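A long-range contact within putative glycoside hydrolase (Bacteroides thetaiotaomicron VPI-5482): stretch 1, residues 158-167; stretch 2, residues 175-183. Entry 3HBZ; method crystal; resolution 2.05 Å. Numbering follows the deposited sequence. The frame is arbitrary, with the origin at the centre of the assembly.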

# COMPACT_ATOMS: atom_id res chain seq x y z
N CYS A 158 -1.72 -6.22 16.45
CA CYS A 158 -1.54 -4.89 15.87
C CYS A 158 -0.46 -4.85 14.80
O CYS A 158 0.19 -5.85 14.51
CB CYS A 158 -1.20 -3.88 16.96
SG CYS A 158 0.47 -4.09 17.69
N LEU A 159 -0.35 -3.67 14.19
CA LEU A 159 0.61 -3.35 13.18
C LEU A 159 1.91 -2.99 13.90
O LEU A 159 1.89 -2.23 14.87
CB LEU A 159 0.12 -2.13 12.37
CG LEU A 159 1.07 -1.55 11.32
CD1 LEU A 159 1.38 -2.62 10.27
CD2 LEU A 159 0.42 -0.23 10.73
N SER A 160 3.02 -3.54 13.40
CA SER A 160 4.33 -3.20 13.88
C SER A 160 5.24 -2.78 12.73
O SER A 160 5.42 -3.50 11.75
CB SER A 160 4.95 -4.43 14.59
OG SER A 160 6.21 -4.08 15.12
N LEU A 161 5.84 -1.62 12.89
CA LEU A 161 6.69 -1.03 11.88
C LEU A 161 8.06 -0.78 12.52
O LEU A 161 8.17 -0.12 13.55
CB LEU A 161 6.08 0.30 11.42
CG LEU A 161 4.66 0.15 10.85
CD1 LEU A 161 4.13 1.53 10.39
CD2 LEU A 161 4.55 -0.83 9.69
N VAL A 162 9.08 -1.39 11.94
CA VAL A 162 10.43 -1.34 12.49
C VAL A 162 11.42 -0.98 11.37
O VAL A 162 11.49 -1.66 10.40
CB VAL A 162 10.86 -2.65 13.15
CG1 VAL A 162 12.33 -2.59 13.65
CG2 VAL A 162 9.95 -3.00 14.34
N THR A 163 12.19 0.08 11.54
CA THR A 163 13.22 0.52 10.60
C THR A 163 14.38 -0.47 10.64
O THR A 163 14.92 -0.76 11.70
CB THR A 163 13.71 1.93 10.94
OG1 THR A 163 12.58 2.83 10.84
CG2 THR A 163 14.85 2.44 9.98
N ARG A 164 14.69 -1.02 9.48
CA ARG A 164 15.64 -2.12 9.37
C ARG A 164 16.87 -1.69 8.58
O ARG A 164 16.77 -0.84 7.67
CB ARG A 164 15.02 -3.24 8.56
CG ARG A 164 13.79 -3.81 9.21
CD ARG A 164 14.07 -4.45 10.54
NE ARG A 164 12.90 -5.25 10.82
CZ ARG A 164 12.86 -6.39 11.49
NH1 ARG A 164 13.93 -6.96 12.05
NH2 ARG A 164 11.68 -6.98 11.59
N SER A 165 18.00 -2.32 8.87
CA SER A 165 19.13 -2.26 7.95
C SER A 165 18.81 -3.03 6.66
O SER A 165 18.17 -4.11 6.70
CB SER A 165 20.37 -2.92 8.57
OG SER A 165 21.38 -2.97 7.58
N THR A 166 19.25 -2.50 5.53
CA THR A 166 19.13 -3.19 4.24
C THR A 166 20.40 -3.95 3.87
O THR A 166 20.52 -4.47 2.75
CB THR A 166 18.89 -2.19 3.13
OG1 THR A 166 19.97 -1.25 3.16
CG2 THR A 166 17.59 -1.48 3.32
N GLY A 167 21.37 -3.99 4.79
CA GLY A 167 22.59 -4.77 4.60
C GLY A 167 23.50 -4.20 3.50
O GLY A 167 23.29 -3.10 2.98
N MSE A 175 20.73 3.01 -0.49
CA MSE A 175 19.51 2.82 0.30
C MSE A 175 19.80 2.01 1.60
O MSE A 175 19.37 0.89 1.72
CB MSE A 175 18.50 2.10 -0.59
CG MSE A 175 18.11 2.89 -1.84
SE MSE A 175 16.95 1.89 -3.03
CE MSE A 175 15.47 1.55 -1.78
N PRO A 176 20.54 2.61 2.55
CA PRO A 176 21.11 1.82 3.68
C PRO A 176 20.13 1.39 4.77
O PRO A 176 20.45 0.47 5.54
CB PRO A 176 22.19 2.73 4.25
CG PRO A 176 21.73 4.17 3.85
CD PRO A 176 20.94 4.03 2.58
N ILE A 177 18.94 1.95 4.81
CA ILE A 177 17.93 1.56 5.79
C ILE A 177 16.57 1.51 5.11
O ILE A 177 16.42 2.03 3.99
CB ILE A 177 17.85 2.53 6.99
CG1 ILE A 177 17.40 3.91 6.53
CG2 ILE A 177 19.23 2.59 7.81
CD1 ILE A 177 17.08 4.90 7.70
N ALA A 178 15.62 0.83 5.75
CA ALA A 178 14.27 0.70 5.26
C ALA A 178 13.29 0.97 6.40
O ALA A 178 13.21 0.20 7.36
CB ALA A 178 14.03 -0.78 4.71
N ALA A 179 12.54 2.05 6.30
CA ALA A 179 11.54 2.35 7.29
C ALA A 179 10.42 1.36 7.20
O ALA A 179 10.09 0.92 6.12
CB ALA A 179 10.94 3.80 7.10
N GLY A 180 9.82 1.01 8.32
CA GLY A 180 8.58 0.24 8.27
C GLY A 180 7.46 1.20 7.89
O GLY A 180 7.27 2.25 8.54
N ASN A 181 6.70 0.83 6.89
CA ASN A 181 5.52 1.59 6.51
C ASN A 181 4.28 0.74 6.20
O ASN A 181 4.33 -0.49 6.03
CB ASN A 181 5.84 2.52 5.33
CG ASN A 181 6.31 1.77 4.12
OD1 ASN A 181 6.45 0.54 4.13
ND2 ASN A 181 6.54 2.50 3.06
N LEU A 182 3.15 1.43 6.15
CA LEU A 182 1.92 0.81 5.72
C LEU A 182 1.10 1.94 5.17
O LEU A 182 1.03 3.02 5.80
CB LEU A 182 1.16 0.13 6.86
CG LEU A 182 0.05 -0.83 6.44
CD1 LEU A 182 0.74 -2.18 6.05
CD2 LEU A 182 -1.03 -1.02 7.58
N PHE A 183 0.45 1.70 4.04
CA PHE A 183 -0.39 2.72 3.46
C PHE A 183 -1.51 2.20 2.57
O PHE A 183 -1.47 1.10 2.07
CB PHE A 183 0.49 3.71 2.67
CG PHE A 183 1.36 3.06 1.60
CD1 PHE A 183 2.60 2.50 1.90
CD2 PHE A 183 0.95 3.00 0.30
CE1 PHE A 183 3.38 1.92 0.95
CE2 PHE A 183 1.72 2.41 -0.66
CZ PHE A 183 2.95 1.88 -0.34
O HOH W 1 22.69 -0.90 4.78

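The two stretches run against each other through a short antiparallel ladder and then splay apart. The ladder centres on Arg-164 and Ala-178, a hydrogen-bonded pair with CA atoms 5.2 Å apart: Arg-164 N donates to Ala-178 O at 2.9 Å (N-H...O angle 167°), and Ala-178 N returns the bond to Arg-164 O at 2.8 Å (154°). The next pair, Ser-165 and Ile-177, is non-hydrogen-bonded, and its CA atoms lie closer, at 4.5 Å. Both carbonyls of the central pair also receive CA-H...O contacts, from Thr-163 CA to Ala-178 O and from Ile-177 CA to Arg-164 O, each 3.3 Å. Beyond Ser-165, Thr-166 N donates to Pro-176 O at 3.2 Å and a nearly linear 174°. In the other direction the pairing lapses: Val-162 O and Gly-180 N are 3.8 Å apart, and the axes of strands 158-162 and 181-183 come no closer than 7.7 Å, with 131° between their N-to-C directions.

Thr-166 makes the side-chain hydrogen bond across the contact. With chi1 at 56° (p), its OG1 donates to Met-175 O at 2.6 Å, while its CG2 lies 3.9 Å from Ala-178 CB. A water donates to Gly-167 O (2.9 Å) and Pro-176 O (2.7 Å), bridging the stretches near this residue.

Where the strands diverge, leucines reach across the wider gap. Leu-159 and Leu-182 both point toward the opposing stretch, and their CD2 atoms meet at 3.6 Å. Leu-161 packs against backbone, its CB 3.7 Å from Gly-180 O and its CD2 3.7 Å from Asn-181 O. The close passage at Gly-180 leaves no room for a side chain: an ideal CB there would sit 2.6 Å from Val-162 N and 2.8 Å from Leu-161 CA, both clashes.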